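Local coordinates for single-strand binding protein (Thermus thermophilus, PDB 2CWA) that binds single-stranded DNA, probably through the two OB folds of each chain, and probably recruits partner proteins in DNA replication, recombination and repair, at residues I11-T16 against Q121-R125; R48-H54 against R199-D203; R81-Q86 against R169-V173. The contacts are given in a common frame with arbitrary orientation. Numbering follows the deposited sequence.

Interaction 1 of 3, residues I11-T16 against Q121-R125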
loop_
_atom_site.group_PDB
_atom_site.type_symbol
_atom_site.label_atom_id
_atom_site.label_comp_id
_atom_site.label_asym_id
_atom_site.label_seq_id
_atom_site.Cartn_x
_atom_site.Cartn_y
_atom_site.Cartn_z
ATOM N N ILE A 11 -1.593 10.085 0.392
ATOM C CA ILE A 11 -1.911 11.377 -0.182
ATOM C C ILE A 11 -1.274 11.359 -1.569
ATOM O O ILE A 11 -0.059 11.165 -1.707
ATOM C CB ILE A 11 -1.329 12.569 0.606
ATOM C CG1 ILE A 11 -1.973 12.666 1.997
ATOM C CG2 ILE A 11 -1.615 13.856 -0.165
ATOM C CD1 ILE A 11 -1.485 13.870 2.813
ATOM N N GLY A 12 -2.103 11.538 -2.590
ATOM C CA GLY A 12 -1.617 11.534 -3.958
ATOM C C GLY A 12 -2.642 12.157 -4.879
ATOM O O GLY A 12 -3.678 12.644 -4.428
ATOM N N ALA A 13 -2.352 12.149 -6.174
ATOM C CA ALA A 13 -3.261 12.712 -7.158
ATOM C C ALA A 13 -4.022 11.574 -7.824
ATOM O O ALA A 13 -3.502 10.476 -7.952
ATOM C CB ALA A 13 -2.470 13.498 -8.209
ATOM N N LEU A 14 -5.259 11.827 -8.232
ATOM C CA LEU A 14 -6.024 10.785 -8.904
ATOM C C LEU A 14 -5.445 10.652 -10.308
ATOM O O LEU A 14 -5.497 11.600 -11.092
ATOM C CB LEU A 14 -7.499 11.166 -8.986
ATOM C CG LEU A 14 -8.207 11.269 -7.633
ATOM C CD1 LEU A 14 -9.679 11.545 -7.860
ATOM C CD2 LEU A 14 -8.009 9.978 -6.855
ATOM N N ALA A 15 -4.882 9.487 -10.605
ATOM C CA ALA A 15 -4.268 9.229 -11.906
ATOM C C ALA A 15 -5.269 9.318 -13.054
ATOM O O ALA A 15 -4.923 9.729 -14.167
ATOM C CB ALA A 15 -3.605 7.863 -11.898
ATOM N N THR A 16 -6.508 8.926 -12.772
ATOM C CA THR A 16 -7.587 8.955 -13.755
ATOM C C THR A 16 -8.899 9.236 -13.035
ATOM O O THR A 16 -8.974 9.153 -11.808
ATOM C CB THR A 16 -7.744 7.601 -14.464
ATOM O OG1 THR A 16 -8.009 6.585 -13.488
ATOM C CG2 THR A 16 -6.485 7.246 -15.235
ATOM N N GLN A 121 -0.759 10.839 -17.186
ATOM C CA GLN A 121 -1.401 10.776 -15.877
ATOM C C GLN A 121 -0.583 11.514 -14.822
ATOM O O GLN A 121 0.640 11.393 -14.774
ATOM C CB GLN A 121 -1.582 9.323 -15.439
ATOM C CG GLN A 121 -2.341 8.460 -16.424
ATOM C CD GLN A 121 -2.429 7.021 -15.968
ATOM O OE1 GLN A 121 -1.425 6.410 -15.600
ATOM N NE2 GLN A 121 -3.630 6.467 -15.995
ATOM N N PRO A 122 -1.255 12.284 -13.955
ATOM C CA PRO A 122 -0.559 13.032 -12.905
ATOM C C PRO A 122 -0.141 12.201 -11.695
ATOM O O PRO A 122 -0.818 11.244 -11.315
ATOM C CB PRO A 122 -1.569 14.115 -12.537
ATOM C CG PRO A 122 -2.874 13.412 -12.698
ATOM C CD PRO A 122 -2.678 12.667 -14.015
ATOM N N ARG A 123 0.997 12.572 -11.112
ATOM C CA ARG A 123 1.531 11.932 -9.911
ATOM C C ARG A 123 1.946 13.070 -8.984
ATOM O O ARG A 123 2.619 14.013 -9.415
ATOM C CB ARG A 123 2.765 11.077 -10.222
ATOM C CG ARG A 123 2.507 9.862 -11.086
ATOM C CD ARG A 123 3.693 8.909 -11.040
ATOM N NE ARG A 123 4.958 9.588 -11.310
ATOM C CZ ARG A 123 6.064 8.971 -11.714
ATOM N NH1 ARG A 123 6.062 7.657 -11.899
ATOM N NH2 ARG A 123 7.172 9.665 -11.938
ATOM N N LEU A 124 1.543 12.993 -7.721
ATOM C CA LEU A 124 1.893 14.034 -6.757
ATOM C C LEU A 124 3.341 13.894 -6.288
ATOM O O LEU A 124 3.762 12.821 -5.846
ATOM C CB LEU A 124 0.961 13.976 -5.534
ATOM C CG LEU A 124 1.227 14.991 -4.409
ATOM C CD1 LEU A 124 0.998 16.419 -4.913
ATOM C CD2 LEU A 124 0.303 14.702 -3.225
ATOM N N ARG A 125 4.101 14.982 -6.381
ATOM C CA ARG A 125 5.486 14.972 -5.925
ATOM C C ARG A 125 5.449 15.164 -4.408
ATOM O O ARG A 125 4.574 15.857 -3.898
ATOM C CB ARG A 125 6.272 16.109 -6.583
ATOM C CG ARG A 125 6.202 16.084 -8.106
ATOM C CD ARG A 125 7.121 17.120 -8.733
ATOM N NE ARG A 125 8.525 16.775 -8.546
ATOM C CZ ARG A 125 9.538 17.496 -9.014
ATOM N NH1 ARG A 125 9.302 18.608 -9.703
ATOM N NH2 ARG A 125 10.788 17.106 -8.796
#
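No hydrogen bond joins residues 11-16 to 121-125, although strands 11-14 and 122-125 run nearly antiparallel (158°) with axes 5.1 Å apart at closest; the contact is held by apolar and van der Waals packing. Leu124 contributes most: its CD2 lies 3.7 Å from Ile11 CG2 and 3.8 Å from Gly12 CA, and its CB is 4.4 Å from Ala13 CB. The leucine thus rests on the Gly12 backbone, where the Gly12 and Leu124 CA atoms are 5.1 Å apart. Ala13 also meets Pro122, CB to CB at 4.5 Å. Strand 11-14 belongs to the long first strand of the N-terminal OB fold, bonded through its backbone to strands 28-39 and 75-85. Strand 122-125, which pairs in parallel with strand 28-39 and antiparallel with 114-116, packs beside it; Leu75 touches both Ala13 and Leu124. Backbone carbonyls rest on side-chain carbons farther along: Leu14 O is 3.6 Å from Pro122 CG, and Ala15 O is 3.6 Å from Gln121 CB and 3.7 Å from Pro122 CD. Ala15 O has its hydrogen bond from Gln72. Among polar groups, Gln121 NE2 merely abuts Thr16 CG2 at 3.1 Å, while Pro122 O is buried without a partner.

Interaction 2 of 3, residues R48-H54 against R199-D203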
loop_
_atom_site.group_PDB
_atom_site.type_symbol
_atom_site.label_atom_id
_atom_site.label_comp_id
_atom_site.label_asym_id
_atom_site.label_seq_id
_atom_site.Cartn_x
_atom_site.Cartn_y
_atom_site.Cartn_z
ATOM N N ARG A 48 17.267 8.281 -3.838
ATOM C CA ARG A 48 16.454 7.205 -4.397
ATOM C C ARG A 48 15.052 7.717 -4.720
ATOM O O ARG A 48 14.260 7.989 -3.817
ATOM C CB ARG A 48 16.366 6.049 -3.396
ATOM C CG ARG A 48 15.533 4.866 -3.861
ATOM C CD ARG A 48 15.323 3.871 -2.728
ATOM N NE ARG A 48 14.394 2.810 -3.104
ATOM C CZ ARG A 48 13.856 1.945 -2.249
ATOM N NH1 ARG A 48 14.150 2.012 -0.956
ATOM N NH2 ARG A 48 13.016 1.017 -2.686
ATOM N N GLU A 49 14.749 7.854 -6.007
ATOM C CA GLU A 49 13.436 8.336 -6.420
ATOM C C GLU A 49 12.452 7.184 -6.566
ATOM O O GLU A 49 12.704 6.214 -7.286
ATOM C CB GLU A 49 13.543 9.123 -7.732
ATOM C CG GLU A 49 14.357 8.442 -8.817
ATOM C CD GLU A 49 14.632 9.361 -9.997
ATOM O OE1 GLU A 49 15.188 10.459 -9.777
ATOM O OE2 GLU A 49 14.294 8.984 -11.142
ATOM N N VAL A 50 11.330 7.288 -5.862
ATOM C CA VAL A 50 10.310 6.252 -5.905
ATOM C C VAL A 50 8.992 6.836 -6.383
ATOM O O VAL A 50 8.697 8.005 -6.151
ATOM C CB VAL A 50 10.105 5.615 -4.516
ATOM C CG1 VAL A 50 11.371 4.907 -4.078
ATOM C CG2 VAL A 50 9.721 6.682 -3.510
ATOM N N SER A 51 8.211 6.017 -7.072
ATOM C CA SER A 51 6.915 6.446 -7.578
ATOM C C SER A 51 5.945 5.290 -7.378
ATOM O O SER A 51 6.364 4.136 -7.276
ATOM C CB SER A 51 7.011 6.801 -9.064
ATOM O OG SER A 51 7.408 5.671 -9.824
ATOM N N TRP A 52 4.656 5.598 -7.316
ATOM C CA TRP A 52 3.657 4.561 -7.118
ATOM C C TRP A 52 2.271 4.923 -7.627
ATOM O O TRP A 52 1.904 6.094 -7.715
ATOM C CB TRP A 52 3.566 4.189 -5.630
ATOM C CG TRP A 52 3.455 5.372 -4.703
ATOM C CD1 TRP A 52 4.470 5.963 -4.002
ATOM C CD2 TRP A 52 2.265 6.102 -4.373
ATOM N NE1 TRP A 52 3.987 7.012 -3.256
ATOM C CE2 TRP A 52 2.636 7.119 -3.464
ATOM C CE3 TRP A 52 0.917 5.995 -4.759
ATOM C CZ2 TRP A 52 1.710 8.024 -2.931
ATOM C CZ3 TRP A 52 -0.002 6.895 -4.229
ATOM C CH2 TRP A 52 0.403 7.899 -3.322
ATOM N N TYR A 53 1.523 3.881 -7.977
ATOM C CA TYR A 53 0.151 3.984 -8.454
ATOM C C TYR A 53 -0.571 2.952 -7.605
ATOM O O TYR A 53 -0.324 1.758 -7.742
ATOM C CB TYR A 53 0.061 3.586 -9.926
ATOM C CG TYR A 53 0.709 4.581 -10.855
ATOM C CD1 TYR A 53 -0.021 5.638 -11.392
ATOM C CD2 TYR A 53 2.060 4.478 -11.183
ATOM C CE1 TYR A 53 0.575 6.569 -12.238
ATOM C CE2 TYR A 53 2.669 5.403 -12.027
ATOM C CZ TYR A 53 1.919 6.445 -12.549
ATOM O OH TYR A 53 2.517 7.369 -13.374
ATOM N N HIS A 54 -1.438 3.404 -6.712
ATOM C CA HIS A 54 -2.144 2.469 -5.850
ATOM C C HIS A 54 -3.644 2.512 -6.061
ATOM O O HIS A 54 -4.251 3.580 -6.047
ATOM C CB HIS A 54 -1.819 2.755 -4.379
ATOM C CG HIS A 54 -0.467 2.273 -3.955
ATOM N ND1 HIS A 54 -0.081 0.954 -4.060
ATOM C CD2 HIS A 54 0.586 2.930 -3.413
ATOM C CE1 HIS A 54 1.152 0.820 -3.602
ATOM N NE2 HIS A 54 1.580 2.005 -3.204
ATOM N N ARG A 199 6.094 1.735 3.478
ATOM C CA ARG A 199 5.460 2.366 2.343
ATOM C C ARG A 199 4.882 1.246 1.496
ATOM O O ARG A 199 5.471 0.170 1.395
ATOM C CB ARG A 199 6.486 3.182 1.552
ATOM C CG ARG A 199 7.808 2.460 1.308
ATOM C CD ARG A 199 8.871 3.427 0.788
ATOM N NE ARG A 199 8.568 3.878 -0.562
ATOM C CZ ARG A 199 8.824 3.171 -1.658
ATOM N NH1 ARG A 199 9.398 1.979 -1.564
ATOM N NH2 ARG A 199 8.488 3.649 -2.848
ATOM N N LEU A 200 3.712 1.482 0.917
ATOM C CA LEU A 200 3.087 0.466 0.081
ATOM C C LEU A 200 3.749 0.461 -1.288
ATOM O O LEU A 200 3.963 1.515 -1.880
ATOM C CB LEU A 200 1.599 0.762 -0.086
ATOM C CG LEU A 200 0.781 0.651 1.204
ATOM C CD1 LEU A 200 -0.648 1.124 0.952
ATOM C CD2 LEU A 200 0.799 -0.789 1.678
ATOM N N VAL A 201 4.072 -0.727 -1.781
ATOM C CA VAL A 201 4.677 -0.857 -3.100
ATOM C C VAL A 201 3.968 -1.987 -3.825
ATOM O O VAL A 201 3.267 -2.790 -3.205
ATOM C CB VAL A 201 6.184 -1.201 -3.014
ATOM C CG1 VAL A 201 6.905 -0.155 -2.170
ATOM C CG2 VAL A 201 6.376 -2.588 -2.442
ATOM N N ASN A 202 4.134 -2.047 -5.141
ATOM C CA ASN A 202 3.507 -3.117 -5.895
ATOM C C ASN A 202 4.363 -3.597 -7.059
ATOM O O ASN A 202 5.216 -2.863 -7.573
ATOM C CB ASN A 202 2.125 -2.683 -6.390
ATOM C CG ASN A 202 2.157 -1.372 -7.131
ATOM O OD1 ASN A 202 2.961 -1.181 -8.043
ATOM N ND2 ASN A 202 1.273 -0.455 -6.750
ATOM N N ASP A 203 4.153 -4.849 -7.444
ATOM C CA ASP A 203 4.883 -5.434 -8.559
ATOM C C ASP A 203 3.842 -5.703 -9.639
ATOM O O ASP A 203 2.688 -6.010 -9.329
ATOM C CB ASP A 203 5.547 -6.753 -8.152
ATOM C CG ASP A 203 6.242 -6.675 -6.801
ATOM O OD1 ASP A 203 7.013 -5.720 -6.575
ATOM O OD2 ASP A 203 6.021 -7.580 -5.966
HETATM O O HOH W 1 3.069 1.489 -8.595
#
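Two direct hydrogen bonds link strands 49-54 and 199-203, both involving a backbone carbonyl and a side chain. Asn202 ND2 donates to Tyr53 O at 2.9 Å, and His54 NE2 donates to Leu200 O at 2.8 Å, a weak bond by its angle, with the carbonyl near the plane of the imidazole. A water extends the first link: it accepts from Tyr53 N at 2.9 Å and donates to Asn202 OD1 at 2.7 Å, so the asparagine amide engages both backbone polar groups of Tyr53. At the other end the two arginines approach, Arg48 NH2 to Arg199 NH1 at 3.9 Å; this pairing of like charges is offset by Glu219, which forms salt bridges with both. Arg48 also makes a cation-pi contact with Trp178. Packing fills the space between these polar ends. Val50 lies against the Arg199 guanidinium, with CG1 over one face and CB 3.0 Å from NH2. The His54 ring turns its edge to Leu200 and Val201, with NE2 3.4 Å from Leu200 CB and CE1 3.8 Å from Val201 N. The strands cross at 78° with axes 7.3 Å apart, too steeply for continuous backbone pairing, so side chains bridge them. Strand 49-59 belongs to the first OB fold and strand 193-206 to the second; the arrangement is thus an interface between two OB folds of one chain, resembling the association of separate subunits in SSB proteins with one OB fold per chain.

Interaction 3 of 3, residues R81-Q86 against R169-V173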
loop_
_atom_site.group_PDB
_atom_site.type_symbol
_atom_site.label_atom_id
_atom_site.label_comp_id
_atom_site.label_asym_id
_atom_site.label_seq_id
_atom_site.Cartn_x
_atom_site.Cartn_y
_atom_site.Cartn_z
ATOM N N ARG A 81 -6.957 0.717 5.214
ATOM C CA ARG A 81 -6.318 -0.464 5.751
ATOM C C ARG A 81 -6.161 -1.494 4.651
ATOM O O ARG A 81 -6.801 -1.397 3.603
ATOM C CB ARG A 81 -7.182 -1.034 6.872
ATOM C CG ARG A 81 -8.632 -1.179 6.467
ATOM C CD ARG A 81 -9.562 -1.253 7.678
ATOM N NE ARG A 81 -10.950 -1.102 7.258
ATOM C CZ ARG A 81 -11.592 -1.970 6.480
ATOM N NH1 ARG A 81 -12.855 -1.745 6.141
ATOM N NH2 ARG A 81 -10.978 -3.069 6.053
ATOM N N LEU A 82 -5.307 -2.478 4.899
ATOM C CA LEU A 82 -5.065 -3.540 3.940
ATOM C C LEU A 82 -6.048 -4.673 4.201
ATOM O O LEU A 82 -6.365 -4.978 5.350
ATOM C CB LEU A 82 -3.632 -4.040 4.076
ATOM C CG LEU A 82 -2.571 -2.942 3.905
ATOM C CD1 LEU A 82 -1.194 -3.550 4.070
ATOM C CD2 LEU A 82 -2.701 -2.302 2.536
ATOM N N GLU A 83 -6.520 -5.297 3.131
ATOM C CA GLU A 83 -7.481 -6.379 3.249
ATOM C C GLU A 83 -7.045 -7.545 2.363
ATOM O O GLU A 83 -6.947 -7.418 1.143
ATOM C CB GLU A 83 -8.860 -5.851 2.849
ATOM C CG GLU A 83 -10.020 -6.780 3.119
ATOM C CD GLU A 83 -11.342 -6.046 3.035
ATOM O OE1 GLU A 83 -11.635 -5.238 3.943
ATOM O OE2 GLU A 83 -12.080 -6.263 2.052
ATOM N N TYR A 84 -6.783 -8.677 3.002
ATOM C CA TYR A 84 -6.318 -9.877 2.321
ATOM C C TYR A 84 -7.432 -10.846 1.924
ATOM O O TYR A 84 -8.420 -10.995 2.636
ATOM C CB TYR A 84 -5.331 -10.600 3.226
ATOM C CG TYR A 84 -4.772 -11.870 2.647
ATOM C CD1 TYR A 84 -3.730 -11.838 1.723
ATOM C CD2 TYR A 84 -5.282 -13.109 3.023
ATOM C CE1 TYR A 84 -3.207 -13.009 1.189
ATOM C CE2 TYR A 84 -4.769 -14.283 2.496
ATOM C CZ TYR A 84 -3.730 -14.225 1.579
ATOM O OH TYR A 84 -3.215 -15.387 1.058
ATOM N N ARG A 85 -7.242 -11.510 0.786
ATOM C CA ARG A 85 -8.191 -12.493 0.267
ATOM C C ARG A 85 -7.461 -13.522 -0.597
ATOM O O ARG A 85 -6.603 -13.165 -1.405
ATOM C CB ARG A 85 -9.278 -11.807 -0.570
ATOM C CG ARG A 85 -10.001 -12.752 -1.534
ATOM C CD ARG A 85 -11.164 -12.077 -2.262
ATOM N NE ARG A 85 -12.308 -11.862 -1.379
ATOM C CZ ARG A 85 -13.491 -11.399 -1.776
ATOM N NH1 ARG A 85 -13.699 -11.095 -3.053
ATOM N NH2 ARG A 85 -14.471 -11.241 -0.895
ATOM N N GLN A 86 -7.800 -14.798 -0.419
ATOM C CA GLN A 86 -7.185 -15.870 -1.197
ATOM C C GLN A 86 -8.115 -16.323 -2.315
ATOM O O GLN A 86 -9.006 -17.141 -2.092
ATOM C CB GLN A 86 -6.860 -17.070 -0.309
ATOM C CG GLN A 86 -5.773 -16.812 0.707
ATOM C CD GLN A 86 -5.352 -18.065 1.445
ATOM O OE1 GLN A 86 -4.486 -18.021 2.320
ATOM N NE2 GLN A 86 -5.961 -19.193 1.095
ATOM N N ARG A 169 -10.477 -12.200 11.445
ATOM C CA ARG A 169 -9.768 -12.691 10.268
ATOM C C ARG A 169 -8.294 -12.292 10.279
ATOM O O ARG A 169 -7.880 -11.403 11.028
ATOM C CB ARG A 169 -10.440 -12.170 8.999
ATOM C CG ARG A 169 -10.535 -10.663 8.924
ATOM C CD ARG A 169 -11.204 -10.217 7.633
ATOM N NE ARG A 169 -11.298 -8.762 7.555
ATOM C CZ ARG A 169 -11.797 -8.095 6.519
ATOM N NH1 ARG A 169 -12.255 -8.751 5.460
ATOM N NH2 ARG A 169 -11.836 -6.769 6.543
ATOM N N THR A 170 -7.508 -12.955 9.438
ATOM C CA THR A 170 -6.079 -12.690 9.350
ATOM C C THR A 170 -5.700 -12.162 7.970
ATOM O O THR A 170 -6.125 -12.703 6.947
ATOM C CB THR A 170 -5.274 -13.972 9.627
ATOM O OG1 THR A 170 -5.662 -14.511 10.897
ATOM C CG2 THR A 170 -3.770 -13.679 9.635
ATOM N N HIS A 171 -4.908 -11.095 7.954
ATOM C CA HIS A 171 -4.444 -10.497 6.710
ATOM C C HIS A 171 -2.955 -10.810 6.585
ATOM O O HIS A 171 -2.170 -10.503 7.485
ATOM C CB HIS A 171 -4.660 -8.987 6.741
ATOM C CG HIS A 171 -6.088 -8.591 6.935
ATOM N ND1 HIS A 171 -7.064 -8.837 5.993
ATOM C CD2 HIS A 171 -6.710 -7.981 7.972
ATOM C CE1 HIS A 171 -8.226 -8.395 6.441
ATOM N NE2 HIS A 171 -8.038 -7.871 7.640
ATOM N N PHE A 172 -2.572 -11.437 5.480
ATOM C CA PHE A 172 -1.175 -11.790 5.254
ATOM C C PHE A 172 -0.521 -10.717 4.399
ATOM O O PHE A 172 -1.072 -10.301 3.380
ATOM C CB PHE A 172 -1.092 -13.155 4.577
ATOM C CG PHE A 172 -1.613 -14.277 5.429
ATOM C CD1 PHE A 172 -0.846 -14.794 6.465
ATOM C CD2 PHE A 172 -2.885 -14.798 5.215
ATOM C CE1 PHE A 172 -1.336 -15.819 7.279
ATOM C CE2 PHE A 172 -3.387 -15.819 6.023
ATOM C CZ PHE A 172 -2.609 -16.329 7.057
ATOM N N VAL A 173 0.655 -10.267 4.826
ATOM C CA VAL A 173 1.374 -9.213 4.122
ATOM C C VAL A 173 2.853 -9.552 3.946
ATOM O O VAL A 173 3.510 -10.039 4.877
ATOM C CB VAL A 173 1.277 -7.870 4.901
ATOM C CG1 VAL A 173 1.889 -6.734 4.088
ATOM C CG2 VAL A 173 -0.167 -7.562 5.230
HETATM O O HOH W 2 -8.475 -12.173 5.405
#
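Tyr84 N donates to His171 ND1 at 3.0 Å with a nearly straight angle of 177°, so a main-chain donor of one strand is satisfied by an imidazole of the other. That bond identifies ND1 as the acceptor; NE2 of the same ring hydrogen-bonds to Glu161. Glu83 OE1 takes two guanidinium groups, Arg81 NH2 at 3.1 Å and Arg169 NH2 at 3.0 Å, and this shared carboxylate offsets the proximity of the two NH2 atoms, 3.8 Å apart. The network continues outward, Arg81 NE to Asp102 and Arg169 NE to Glu161. Strand 75-85 belongs to the N-terminal OB fold and strand 169-178 to the second; here they cross almost at right angles (98°), with Tyr84 and His171 CA atoms 4.8 Å apart, as an interface between the two folds. A water donates to Tyr84 O at 3.0 Å and Thr170 O at 2.9 Å, bridging two carbonyls, while Thr170 OG1 is bonded to Asn160. Tyr84 OH makes a weak bond to Gln86 OE1 at 3.2 Å. Phe172 directs its edge at the Tyr84 face in a T-shaped pair (centroids 5.2 Å apart, planes at 80°), and its CB adds a CH-pi contact 4.0 Å from the centroid. Leu82 CD1 and Val173 CG2 meet at 4.3 Å.

Overall arrangement
All three contacts reach one mixed sheet, in which strands 5-22 and 75-85 are neighbours and 5-22 pairs antiparallel with 128-145 of the second OB fold. Interaction 1 packs strand 122-125 against strand 5-22 of the first fold; interactions 2 and 3 join the folds. Along the chain, interaction 1 crosses both others, and interaction 3 falls between the segments of interaction 2. Centres lie about 12 Å (1 and 2, where Arg123 packs on Tyr53 and Ser51), 19 Å (2 and 3, touching through Leu200 and Leu82) and 26 Å (1 and 3, on opposite sides of the chain's centre) apart. The contacts fix the relative placement of the chain's two OB folds; the homodimer carries four.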